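Local coordinates for GARP domain-containing protein (Trypanosoma brucei brucei TREU927, PDB 6XZ6) that binds the host complement regulator factor H, acting as a trypanosome receptor that increases transmission of the parasite to tsetse flies, at residues 27-30 and 31-35; 39-42 and 43-47; 82-85 and 86-90; 187-190 and 191-195; 200-203 and 204-208. All blocks are in the same frame, centred on the assembly; numbering follows the deposited sequence.

All five contacts lie within single helices, each joining a residue to others three or four places on, so they show how one backbone pattern is dressed by different side chains along a three-helix bundle. Interactions 1 and 2 follow one another on helix 4-61, interaction 3 lies on helix 67-125, and interactions 4 and 5 share helix 165-208. Interaction 2 is the most superficial; the others are partly buried. Buried serines and threonines return their hydroxyls to backbone carbonyls in interactions 2, 3 and 4, whereas interaction 1 sends its hydroxyl and guanidinium to a neighbouring helix. Interaction 5, farthest from the chain centre, rests on aliphatic and amide contact.

Interaction 1. Residues 27-30 and 31-35; sequences PLLT and EERRF
The carbonyl oxygen of Pro27 is gripped both by the amide Glu31 N, at 3.3 Å from Pro27 O, and by a water that donates to Pro27 O at 3.0 Å. The turn belongs to helix 4-61, one of three long helices that form the elongated bundle of this GARP-family protein, and it begins at a kink, where the amides of Pro27 and Leu28 make no bond to the preceding turn. The Glu31 N-H comes from above the carbonyl plane, 46° out of it, rather than along a lone pair. The same water accepts from Arg34 NH1 at 2.8 Å and so bridges two residues nearly two turns apart.

Arg34 lays its guanidinium over the backbone: Thr30 O sits 4.1 Å above the centre of one face, while the water lies in plane at the edge. Its side chain runs alongside that of Thr30, both pointing the same way. Thr30 OG1 stands between the backbone N and the carbonyl carbon (chi1 64°), which sets the hydroxyl beside Arg34 NH1, and the two side chains meet again at Asp105 on helix 67-125, which takes a salt bridge from Arg34 and shares a hydrogen bond with Thr30. Two residues one turn apart thus converge on one carboxylate of the adjoining helix.

Around the turn, Leu29 CD2 rests 4.4 Å from Arg33 CG, and Leu29 and Arg33 both reach helix 165-208. On the outer side a second water donates to Leu28 O at 2.6 Å and, weakly, to Glu31 OE2 at 3.5 Å.

Interaction 2. Residues 39-42 and 43-47; sequences GALE and ESKKA
Residues 39-42 and 43-47 run on as one regular stretch of helix, in which the amides of Glu43, Ser44, Lys45 and Lys46 bond in turn to the carbonyls of Gly39, Ala40, Leu41 and Glu42. The first of these, Glu43 N to Gly39 O, is 3.1 Å long with an N-H...O angle of 156°.

Upon this ladder Ser44 adds a bond of its own. Its hydroxyl stands between the backbone N and the carbonyl carbon (chi1 73°) and turns back to donate to Leu41 O, with Ser44 OG 2.6 Å away. Leu41 O therefore accepts twice, from this hydroxyl and from Lys45 N at 3.0 Å, and the polar end of a buried serine is satisfied within its own helix. Ser44 packs against Ser87 and Ala90 of helix 67-125.

Lys45 keeps an extended chain that passes close to Leu41, Lys45 CE lying 3.9 Å from Leu41 CD1. Its ammonium then reaches the carboxylate of Glu42, which folds back at chi2 (-66°) to come near; the salt bridge is long, Glu42 OE2 to Lys45 NZ being 3.6 Å, and Glu91 of helix 67-125 offers the same ammonium a second, weak ion pair. Lys46 instead drapes its methylenes over the backbone, with Lys46 CG 3.3 Å from Glu42 O.

A serine bonded to the carbonyl three residues back, beside an acid-lysine pair at the surface, suits an amphipathic helix in a bundle, with small and aliphatic residues toward the other helices and charged ones outward.

Interaction 3. Residues 82-85 and 86-90; sequences VAYE and ASVRA
Helix 67-125, the middle one in sequence of the three long bundle helices, carries a CH-pi contact between residues one turn apart. Val88 CG2 lies over one face of the Tyr84 ring, 3.9 Å from its centroid and displaced toward the rim, so that its nearest ring atom is Tyr84 CZ at 3.6 Å. The ring is brought there because Tyr84 CG stands trans to the backbone N (chi1 171°), and the two side chains cross at a slant on the outward side of the helix.

Beneath them, Tyr84 O takes two donors: Val88 N at 3.1 Å, the ordinary helical bond, and Ser87 OG at 3.0 Å, which ties a buried hydroxyl to its own backbone. Further round, Arg89 lays its guanidinium flat over Glu85 O, which sits 3.7 Å above the centre of the face. A water in the plane of that group accepts from Arg89 NH2 at 3.1 Å and donates to Glu85 OE1 at 2.8 Å, linking two opposite charges that do not touch directly.

The inward side carries small residues: Ala83 and Ala86 pack on alanines of helix 165-208, while Ala90 fits between that helix and helix 4-61.

Interaction 4. Residues 187-190 and 191-195; sequences ATAE and TVRAA
Glu190, Arg193 and Thr191 have the most surface buried in this turn of helix 165-208, and they divide its outer and inner sides. Glu190 and Arg193 meet outside, guanidinium nitrogen against methylene rather than against carboxylate. Arg193 bends at chi3 (-65°), which folds its guanidinium back over the preceding turn, one face toward Ala189 O near the rim of the group. Arg193 NH1 comes to 3.6 Å from Glu190 CG, and Arg193 NH2 lies equally near Ala189 CB. The carboxylate of Glu190 runs past along an extended chain; its plane stands 53° from that of the guanidinium, and Glu190 OE2 remains 5.2 Å from Arg193 NH1.

Thr191 faces inward, where it packs against Ala93 of helix 67-125 and Ala40 of helix 4-61. Its hydroxyl lies beside its own backbone N and donates to the carbonyl one turn back, Thr191 OG1 to Ala187 O being 2.9 Å. The amide Thr191 N reaches the same oxygen at 3.2 Å, from the opposite face of the carbonyl plane, so that a single acceptor holds both donors of one residue, though the amide also bonds weakly to Thr188 O.

The chemistry implies two kinds of economy: the inner hydroxyl is satisfied without help from another helix, while the outer charges, not in contact, may attract only weakly, and the arginine appears to be placed largely by packing against backbone and aliphatic carbons.

Interaction 5. Residues 200-203 and 204-208; sequences DAKS and EAQEE
Lys202 lays its methylenes across the side-chain amide of Gln206, one turn on, in the last part of helix 165-208, where this long helix of the three-helix bundle comes to its end. The lysine chain leaves with CG trans to the backbone N (chi1 159°) and bends at chi3, whereas the glutamine chain is extended beyond CG. Where the two meet, Lys202 CG is 4.0 Å from Gln206 CD, and Lys202 CE stands at a similar distance from Gln206 OE1. This is contact of aliphatic carbon with an amide group, and it leaves the ammonium to a weak, long ion pair with Asp199. Both chains also reach Glu50 of helix 4-61.

The backbone below is regular helix, with Gln206 N bonded to Lys202 O at 2.8 Å and an N-H...O angle of 160°. Gln206 CG also lies against that carbonyl, 3.3 Å from Lys202 O. On the inner side Ala201 packs on Val82 and Ala83 of helix 67-125, and Ala205 lies between Ala79 of that helix and Ala54 of helix 4-61. At the end of the helix Glu208 N makes a weak bond to Glu204 O.

Ser203 lies on the outer side, its hydroxyl trans to the carbonyl carbon and beside its own amide; from there Ser203 OG hydrogen-bonds to the carbonyl oxygen of Asp199, one turn back.

Interaction 1. Residues 27-30 and 31-35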
loop_
_atom_site.group_PDB
_atom_site.type_symbol
_atom_site.label_atom_id
_atom_site.label_comp_id
_atom_site.label_asym_id
_atom_site.label_seq_id
_atom_site.Cartn_x
_atom_site.Cartn_y
_atom_site.Cartn_z
ATOM N N PRO A 27 -4.413 1.720 0.688
ATOM C CA PRO A 27 -4.509 2.766 1.727
ATOM C C PRO A 27 -5.199 2.311 3.021
ATOM O O PRO A 27 -4.961 2.881 4.102
ATOM C CB PRO A 27 -5.323 3.870 1.049
ATOM C CG PRO A 27 -5.399 3.543 -0.334
ATOM C CD PRO A 27 -5.239 2.078 -0.476
ATOM N N LEU A 28 -6.074 1.299 2.907
ATOM C CA LEU A 28 -6.809 0.722 4.026
ATOM C C LEU A 28 -5.846 -0.146 4.852
ATOM O O LEU A 28 -5.830 -0.078 6.068
ATOM C CB LEU A 28 -8.001 -0.101 3.510
ATOM C CG LEU A 28 -8.830 0.455 2.331
ATOM C CD1 LEU A 28 -9.835 -0.588 1.846
ATOM C CD2 LEU A 28 -9.543 1.725 2.705
ATOM N N LEU A 29 -5.003 -0.904 4.180
ATOM C CA LEU A 29 -3.951 -1.751 4.726
ATOM C C LEU A 29 -2.876 -0.894 5.440
ATOM O O LEU A 29 -2.567 -1.184 6.585
ATOM C CB LEU A 29 -3.347 -2.495 3.535
ATOM C CG LEU A 29 -2.424 -3.641 3.776
ATOM C CD1 LEU A 29 -2.558 -4.652 2.648
ATOM C CD2 LEU A 29 -0.987 -3.151 3.860
ATOM N N THR A 30 -2.335 0.163 4.792
ATOM C CA THR A 30 -1.318 1.040 5.391
ATOM C C THR A 30 -1.833 1.690 6.659
ATOM O O THR A 30 -1.052 1.871 7.574
ATOM C CB THR A 30 -0.789 2.117 4.417
ATOM O OG1 THR A 30 -1.851 3.000 4.050
ATOM C CG2 THR A 30 -0.112 1.545 3.189
ATOM N N GLU A 31 -3.129 2.048 6.715
ATOM C CA GLU A 31 -3.770 2.664 7.884
ATOM C C GLU A 31 -3.852 1.694 9.061
ATOM O O GLU A 31 -3.660 2.109 10.201
ATOM C CB GLU A 31 -5.160 3.149 7.516
ATOM C CG GLU A 31 -5.716 4.221 8.423
ATOM C CD GLU A 31 -7.113 4.644 8.020
ATOM O OE1 GLU A 31 -7.256 5.757 7.463
ATOM O OE2 GLU A 31 -8.062 3.858 8.241
ATOM N N GLU A 32 -4.132 0.396 8.792
ATOM C CA GLU A 32 -4.197 -0.642 9.826
ATOM C C GLU A 32 -2.812 -0.818 10.454
ATOM O O GLU A 32 -2.699 -0.898 11.676
ATOM C CB GLU A 32 -4.737 -1.947 9.243
ATOM C CG GLU A 32 -6.182 -1.823 8.787
ATOM C CD GLU A 32 -6.950 -3.109 8.553
ATOM O OE1 GLU A 32 -7.010 -3.572 7.387
ATOM O OE2 GLU A 32 -7.527 -3.628 9.535
ATOM N N ARG A 33 -1.754 -0.813 9.609
ATOM C CA ARG A 33 -0.353 -0.927 10.008
ATOM C C ARG A 33 0.112 0.277 10.819
ATOM O O ARG A 33 0.776 0.096 11.837
ATOM C CB ARG A 33 0.535 -1.152 8.783
ATOM C CG ARG A 33 0.226 -2.463 8.018
ATOM C CD ARG A 33 0.409 -3.712 8.854
ATOM N NE ARG A 33 -0.561 -4.729 8.451
ATOM C CZ ARG A 33 -0.626 -5.963 8.953
ATOM N NH1 ARG A 33 -1.542 -6.818 8.512
ATOM N NH2 ARG A 33 0.246 -6.365 9.877
ATOM N N ARG A 34 -0.273 1.495 10.380
ATOM C CA ARG A 34 0.001 2.774 11.042
ATOM C C ARG A 34 -0.644 2.814 12.430
ATOM O O ARG A 34 0.010 3.223 13.371
ATOM C CB ARG A 34 -0.497 3.965 10.194
ATOM C CG ARG A 34 0.594 4.691 9.392
ATOM C CD ARG A 34 0.086 6.022 8.822
ATOM N NE ARG A 34 -0.117 5.908 7.380
ATOM C CZ ARG A 34 -1.297 5.956 6.766
ATOM N NH1 ARG A 34 -1.373 5.778 5.449
ATOM N NH2 ARG A 34 -2.413 6.189 7.461
ATOM N N PHE A 35 -1.894 2.349 12.563
ATOM C CA PHE A 35 -2.631 2.238 13.833
ATOM C C PHE A 35 -1.957 1.236 14.765
ATOM O O PHE A 35 -1.698 1.553 15.924
ATOM C CB PHE A 35 -4.084 1.832 13.569
ATOM C CG PHE A 35 -4.975 2.936 13.051
ATOM C CD1 PHE A 35 -4.707 4.270 13.359
ATOM C CD2 PHE A 35 -6.154 2.634 12.354
ATOM C CE1 PHE A 35 -5.566 5.279 12.936
ATOM C CE2 PHE A 35 -7.015 3.642 11.932
ATOM C CZ PHE A 35 -6.722 4.960 12.242
HETATM O O HOH W 1 -3.951 5.631 4.473
HETATM O O HOH W 2 -8.073 0.512 7.348
#

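Interaction 2. Residues 39-42 and 43-47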
loop_
_atom_site.group_PDB
_atom_site.type_symbol
_atom_site.label_atom_id
_atom_site.label_comp_id
_atom_site.label_asym_id
_atom_site.label_seq_id
_atom_site.Cartn_x
_atom_site.Cartn_y
_atom_site.Cartn_z
ATOM N N GLY A 39 -0.202 1.950 18.333
ATOM C CA GLY A 39 -0.629 1.182 19.495
ATOM C C GLY A 39 0.533 0.504 20.177
ATOM O O GLY A 39 0.685 0.633 21.382
ATOM N N ALA A 40 1.393 -0.178 19.395
ATOM C CA ALA A 40 2.597 -0.859 19.866
ATOM C C ALA A 40 3.555 0.108 20.546
ATOM O O ALA A 40 4.039 -0.194 21.625
ATOM C CB ALA A 40 3.279 -1.557 18.719
ATOM N N LEU A 41 3.777 1.298 19.955
ATOM C CA LEU A 41 4.633 2.341 20.526
ATOM C C LEU A 41 4.101 2.888 21.855
ATOM O O LEU A 41 4.863 2.992 22.816
ATOM C CB LEU A 41 4.891 3.464 19.511
ATOM C CG LEU A 41 5.563 4.728 20.017
ATOM C CD1 LEU A 41 6.969 4.460 20.513
ATOM C CD2 LEU A 41 5.586 5.771 18.953
ATOM N N GLU A 42 2.823 3.247 21.920
ATOM C CA GLU A 42 2.239 3.770 23.143
ATOM C C GLU A 42 2.237 2.748 24.280
ATOM O O GLU A 42 2.478 3.120 25.420
ATOM C CB GLU A 42 0.863 4.353 22.859
ATOM C CG GLU A 42 0.952 5.623 22.012
ATOM C CD GLU A 42 1.611 6.847 22.632
ATOM O OE1 GLU A 42 1.357 7.133 23.826
ATOM O OE2 GLU A 42 2.376 7.529 21.911
ATOM N N GLU A 43 2.088 1.465 23.969
ATOM C CA GLU A 43 2.197 0.404 24.978
ATOM C C GLU A 43 3.633 0.316 25.505
ATOM O O GLU A 43 3.819 0.100 26.702
ATOM C CB GLU A 43 1.779 -0.961 24.418
ATOM C CG GLU A 43 0.597 -1.572 25.159
ATOM C CD GLU A 43 0.927 -2.694 26.130
ATOM O OE1 GLU A 43 0.465 -3.835 25.893
ATOM O OE2 GLU A 43 1.628 -2.431 27.135
ATOM N N SER A 44 4.652 0.508 24.617
ATOM C CA SER A 44 6.070 0.475 24.998
ATOM C C SER A 44 6.419 1.664 25.865
ATOM O O SER A 44 7.245 1.540 26.769
ATOM C CB SER A 44 6.973 0.374 23.778
ATOM O OG SER A 44 7.058 1.577 23.038
ATOM N N LYS A 45 5.750 2.798 25.640
ATOM C CA LYS A 45 5.953 3.985 26.461
ATOM C C LYS A 45 5.267 3.819 27.834
ATOM O O LYS A 45 5.782 4.331 28.828
ATOM C CB LYS A 45 5.491 5.243 25.735
ATOM C CG LYS A 45 6.438 5.721 24.636
ATOM C CD LYS A 45 5.899 7.001 24.030
ATOM C CE LYS A 45 6.718 7.527 22.883
ATOM N NZ LYS A 45 5.892 8.401 21.997
ATOM N N LYS A 46 4.142 3.055 27.908
ATOM C CA LYS A 46 3.439 2.800 29.184
ATOM C C LYS A 46 4.229 1.808 30.027
ATOM O O LYS A 46 4.253 1.937 31.244
ATOM C CB LYS A 46 1.977 2.314 28.996
ATOM C CG LYS A 46 1.020 3.364 28.411
ATOM C CD LYS A 46 -0.337 2.755 27.997
ATOM C CE LYS A 46 -0.808 3.205 26.619
ATOM N NZ LYS A 46 -1.589 2.148 25.900
ATOM N N ALA A 47 4.853 0.817 29.386
ATOM C CA ALA A 47 5.705 -0.177 30.034
ATOM C C ALA A 47 6.970 0.503 30.593
ATOM O O ALA A 47 7.390 0.170 31.699
ATOM C CB ALA A 47 6.082 -1.259 29.033
#

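Interaction 3. Residues 82-85 and 86-90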
loop_
_atom_site.group_PDB
_atom_site.type_symbol
_atom_site.label_atom_id
_atom_site.label_comp_id
_atom_site.label_asym_id
_atom_site.label_seq_id
_atom_site.Cartn_x
_atom_site.Cartn_y
_atom_site.Cartn_z
ATOM N N VAL A 82 16.000 -1.313 30.258
ATOM C CA VAL A 82 15.715 -2.204 29.127
ATOM C C VAL A 82 14.342 -1.875 28.521
ATOM O O VAL A 82 14.229 -1.822 27.297
ATOM C CB VAL A 82 15.892 -3.701 29.474
ATOM C CG1 VAL A 82 15.303 -4.611 28.394
ATOM C CG2 VAL A 82 17.367 -4.030 29.709
ATOM N N ALA A 83 13.326 -1.578 29.364
ATOM C CA ALA A 83 11.990 -1.163 28.916
ATOM C C ALA A 83 12.088 0.172 28.172
ATOM O O ALA A 83 11.566 0.276 27.069
ATOM C CB ALA A 83 11.044 -1.066 30.098
ATOM N N TYR A 84 12.832 1.152 28.715
ATOM C CA TYR A 84 13.097 2.449 28.050
ATOM C C TYR A 84 13.751 2.268 26.660
ATOM O O TYR A 84 13.297 2.865 25.682
ATOM C CB TYR A 84 13.972 3.384 28.913
ATOM C CG TYR A 84 14.410 4.615 28.150
ATOM C CD1 TYR A 84 13.491 5.591 27.777
ATOM C CD2 TYR A 84 15.731 4.762 27.718
ATOM C CE1 TYR A 84 13.877 6.695 27.014
ATOM C CE2 TYR A 84 16.123 5.851 26.933
ATOM C CZ TYR A 84 15.199 6.830 26.611
ATOM O OH TYR A 84 15.590 7.926 25.874
ATOM N N GLU A 85 14.816 1.463 26.587
ATOM C CA GLU A 85 15.559 1.190 25.354
ATOM C C GLU A 85 14.715 0.521 24.297
ATOM O O GLU A 85 14.893 0.814 23.137
ATOM C CB GLU A 85 16.820 0.387 25.644
ATOM C CG GLU A 85 17.800 1.102 26.563
ATOM C CD GLU A 85 19.046 0.319 26.919
ATOM O OE1 GLU A 85 19.005 -0.934 26.876
ATOM O OE2 GLU A 85 20.074 0.963 27.235
ATOM N N ALA A 86 13.779 -0.358 24.688
ATOM C CA ALA A 86 12.839 -1.034 23.786
ATOM C C ALA A 86 11.818 -0.033 23.250
ATOM O O ALA A 86 11.472 -0.107 22.080
ATOM C CB ALA A 86 12.135 -2.174 24.507
ATOM N N SER A 87 11.358 0.928 24.087
ATOM C CA SER A 87 10.435 1.997 23.678
ATOM C C SER A 87 11.109 2.920 22.599
ATOM O O SER A 87 10.451 3.412 21.680
ATOM C CB SER A 87 9.950 2.775 24.904
ATOM O OG SER A 87 10.600 4.018 25.108
ATOM N N VAL A 88 12.422 3.111 22.712
ATOM C CA VAL A 88 13.206 3.911 21.770
ATOM C C VAL A 88 13.275 3.167 20.414
ATOM O O VAL A 88 13.149 3.798 19.353
ATOM C CB VAL A 88 14.601 4.272 22.342
ATOM C CG1 VAL A 88 15.531 4.784 21.253
ATOM C CG2 VAL A 88 14.478 5.293 23.470
ATOM N N ARG A 89 13.445 1.823 20.462
ATOM C CA ARG A 89 13.444 0.980 19.273
ATOM C C ARG A 89 12.052 0.945 18.615
ATOM O O ARG A 89 11.985 0.903 17.386
ATOM C CB ARG A 89 13.935 -0.419 19.590
ATOM C CG ARG A 89 15.451 -0.511 19.633
ATOM C CD ARG A 89 15.960 -1.936 19.731
ATOM N NE ARG A 89 15.486 -2.575 20.957
ATOM C CZ ARG A 89 16.148 -2.557 22.106
ATOM N NH1 ARG A 89 17.346 -1.985 22.179
ATOM N NH2 ARG A 89 15.629 -3.137 23.188
ATOM N N ALA A 90 10.954 1.029 19.418
ATOM C CA ALA A 90 9.571 1.097 18.922
ATOM C C ALA A 90 9.302 2.459 18.255
ATOM O O ALA A 90 8.569 2.500 17.274
ATOM C CB ALA A 90 8.569 0.829 20.039
HETATM O O HOH W 3 17.849 -3.086 25.417
#

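Interaction 4. Residues 187-190 and 191-195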
loop_
_atom_site.group_PDB
_atom_site.type_symbol
_atom_site.label_atom_id
_atom_site.label_comp_id
_atom_site.label_asym_id
_atom_site.label_seq_id
_atom_site.Cartn_x
_atom_site.Cartn_y
_atom_site.Cartn_z
ATOM N N ALA A 187 8.810 -3.598 9.543
ATOM C CA ALA A 187 8.783 -2.481 10.482
ATOM C C ALA A 187 7.654 -2.587 11.475
ATOM O O ALA A 187 7.819 -2.182 12.623
ATOM C CB ALA A 187 8.712 -1.171 9.738
ATOM N N THR A 188 6.510 -3.135 11.069
ATOM C CA THR A 188 5.382 -3.330 11.993
ATOM C C THR A 188 5.736 -4.421 13.017
ATOM O O THR A 188 5.490 -4.227 14.205
ATOM C CB THR A 188 4.049 -3.541 11.246
ATOM O OG1 THR A 188 3.934 -2.570 10.204
ATOM C CG2 THR A 188 2.849 -3.403 12.170
ATOM N N ALA A 189 6.337 -5.531 12.567
ATOM C CA ALA A 189 6.767 -6.636 13.436
ATOM C C ALA A 189 7.817 -6.173 14.465
ATOM O O ALA A 189 7.752 -6.571 15.632
ATOM C CB ALA A 189 7.319 -7.783 12.599
ATOM N N GLU A 190 8.760 -5.318 14.034
ATOM C CA GLU A 190 9.800 -4.725 14.880
ATOM C C GLU A 190 9.184 -3.820 15.982
ATOM O O GLU A 190 9.776 -3.737 17.064
ATOM C CB GLU A 190 10.766 -3.884 14.031
ATOM C CG GLU A 190 11.763 -4.642 13.175
ATOM C CD GLU A 190 12.457 -3.818 12.091
ATOM O OE1 GLU A 190 12.581 -2.580 12.251
ATOM O OE2 GLU A 190 12.886 -4.416 11.074
ATOM N N THR A 191 8.060 -3.093 15.701
ATOM C CA THR A 191 7.419 -2.241 16.731
ATOM C C THR A 191 6.737 -3.124 17.765
ATOM O O THR A 191 6.860 -2.887 18.972
ATOM C CB THR A 191 6.417 -1.183 16.209
ATOM O OG1 THR A 191 6.699 -0.742 14.873
ATOM C CG2 THR A 191 6.350 0.016 17.129
ATOM N N VAL A 192 6.055 -4.173 17.289
ATOM C CA VAL A 192 5.362 -5.138 18.139
ATOM C C VAL A 192 6.380 -5.870 19.029
ATOM O O VAL A 192 6.134 -5.998 20.223
ATOM C CB VAL A 192 4.481 -6.088 17.275
ATOM C CG1 VAL A 192 3.953 -7.260 18.075
ATOM C CG2 VAL A 192 3.331 -5.332 16.596
ATOM N N ARG A 193 7.549 -6.276 18.456
ATOM C CA ARG A 193 8.640 -6.990 19.144
ATOM C C ARG A 193 9.233 -6.165 20.269
ATOM O O ARG A 193 9.493 -6.696 21.344
ATOM C CB ARG A 193 9.731 -7.394 18.146
ATOM C CG ARG A 193 10.284 -8.787 18.369
ATOM C CD ARG A 193 11.318 -9.201 17.325
ATOM N NE ARG A 193 10.757 -9.322 15.970
ATOM C CZ ARG A 193 11.132 -8.569 14.937
ATOM N NH1 ARG A 193 12.080 -7.645 15.084
ATOM N NH2 ARG A 193 10.566 -8.737 13.750
ATOM N N ALA A 194 9.416 -4.867 20.035
ATOM C CA ALA A 194 9.939 -3.926 21.006
ATOM C C ALA A 194 8.891 -3.598 22.066
ATOM O O ALA A 194 9.246 -3.387 23.215
ATOM C CB ALA A 194 10.406 -2.665 20.294
ATOM N N ALA A 195 7.608 -3.596 21.709
ATOM C CA ALA A 195 6.508 -3.369 22.668
ATOM C C ALA A 195 6.430 -4.526 23.646
ATOM O O ALA A 195 6.198 -4.307 24.832
ATOM C CB ALA A 195 5.193 -3.234 21.934
#

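Interaction 5. Residues 200-203 and 204-208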
loop_
_atom_site.group_PDB
_atom_site.type_symbol
_atom_site.label_atom_id
_atom_site.label_comp_id
_atom_site.label_asym_id
_atom_site.label_seq_id
_atom_site.Cartn_x
_atom_site.Cartn_y
_atom_site.Cartn_z
ATOM N N ASP A 200 7.814 -7.135 29.031
ATOM C CA ASP A 200 8.578 -8.168 29.740
ATOM C C ASP A 200 9.507 -7.544 30.789
ATOM O O ASP A 200 9.580 -8.054 31.909
ATOM C CB ASP A 200 9.416 -9.013 28.748
ATOM C CG ASP A 200 8.656 -9.864 27.726
ATOM O OD1 ASP A 200 7.397 -9.902 27.783
ATOM O OD2 ASP A 200 9.315 -10.480 26.860
ATOM N N ALA A 201 10.205 -6.440 30.419
ATOM C CA ALA A 201 11.114 -5.686 31.278
ATOM C C ALA A 201 10.335 -4.964 32.378
ATOM O O ALA A 201 10.768 -5.003 33.522
ATOM C CB ALA A 201 11.930 -4.699 30.453
ATOM N N LYS A 202 9.188 -4.316 32.050
ATOM C CA LYS A 202 8.299 -3.644 33.017
ATOM C C LYS A 202 7.911 -4.650 34.113
ATOM O O LYS A 202 8.015 -4.341 35.299
ATOM C CB LYS A 202 7.019 -3.120 32.315
ATOM C CG LYS A 202 5.831 -2.877 33.266
ATOM C CD LYS A 202 4.481 -2.846 32.563
ATOM C CE LYS A 202 3.857 -4.215 32.402
ATOM N NZ LYS A 202 2.645 -4.163 31.540
ATOM N N SER A 203 7.482 -5.855 33.697
ATOM C CA SER A 203 7.083 -6.949 34.560
ATOM C C SER A 203 8.222 -7.438 35.430
ATOM O O SER A 203 7.976 -7.748 36.591
ATOM C CB SER A 203 6.523 -8.090 33.724
ATOM O OG SER A 203 5.301 -7.693 33.119
ATOM N N GLU A 204 9.459 -7.493 34.902
ATOM C CA GLU A 204 10.637 -7.906 35.671
ATOM C C GLU A 204 10.951 -6.856 36.740
ATOM O O GLU A 204 11.279 -7.228 37.856
ATOM C CB GLU A 204 11.851 -8.168 34.763
ATOM C CG GLU A 204 12.975 -8.941 35.457
ATOM C CD GLU A 204 14.168 -9.389 34.616
ATOM O OE1 GLU A 204 13.974 -9.742 33.428
ATOM O OE2 GLU A 204 15.297 -9.416 35.162
ATOM N N ALA A 205 10.795 -5.556 36.418
ATOM C CA ALA A 205 10.998 -4.439 37.348
ATOM C C ALA A 205 9.927 -4.463 38.436
ATOM O O ALA A 205 10.259 -4.350 39.609
ATOM C CB ALA A 205 10.968 -3.110 36.605
ATOM N N GLN A 206 8.658 -4.667 38.055
ATOM C CA GLN A 206 7.516 -4.743 38.974
ATOM C C GLN A 206 7.580 -5.930 39.958
ATOM O O GLN A 206 7.123 -5.797 41.096
ATOM C CB GLN A 206 6.197 -4.756 38.185
ATOM C CG GLN A 206 5.799 -3.380 37.618
ATOM C CD GLN A 206 4.446 -3.392 36.946
ATOM O OE1 GLN A 206 3.966 -4.426 36.440
ATOM N NE2 GLN A 206 3.813 -2.221 36.921
ATOM N N GLU A 207 8.147 -7.083 39.530
ATOM C CA GLU A 207 8.290 -8.289 40.364
ATOM C C GLU A 207 9.375 -8.148 41.439
ATOM O O GLU A 207 9.198 -8.633 42.560
ATOM C CB GLU A 207 8.564 -9.527 39.498
ATOM C CG GLU A 207 7.336 -10.401 39.299
ATOM C CD GLU A 207 6.870 -10.586 37.866
ATOM O OE1 GLU A 207 7.708 -10.958 37.010
ATOM O OE2 GLU A 207 5.661 -10.383 37.603
ATOM N N GLU A 208 10.500 -7.502 41.087
ATOM C CA GLU A 208 11.634 -7.251 41.979
ATOM C C GLU A 208 11.247 -6.187 43.004
ATOM O O GLU A 208 11.744 -6.233 44.133
ATOM C CB GLU A 208 12.865 -6.761 41.194
ATOM C CG GLU A 208 13.272 -7.610 40.004
ATOM C CD GLU A 208 14.193 -8.792 40.229
ATOM O OE1 GLU A 208 14.666 -9.351 39.212
ATOM O OE2 GLU A 208 14.446 -9.163 41.399
#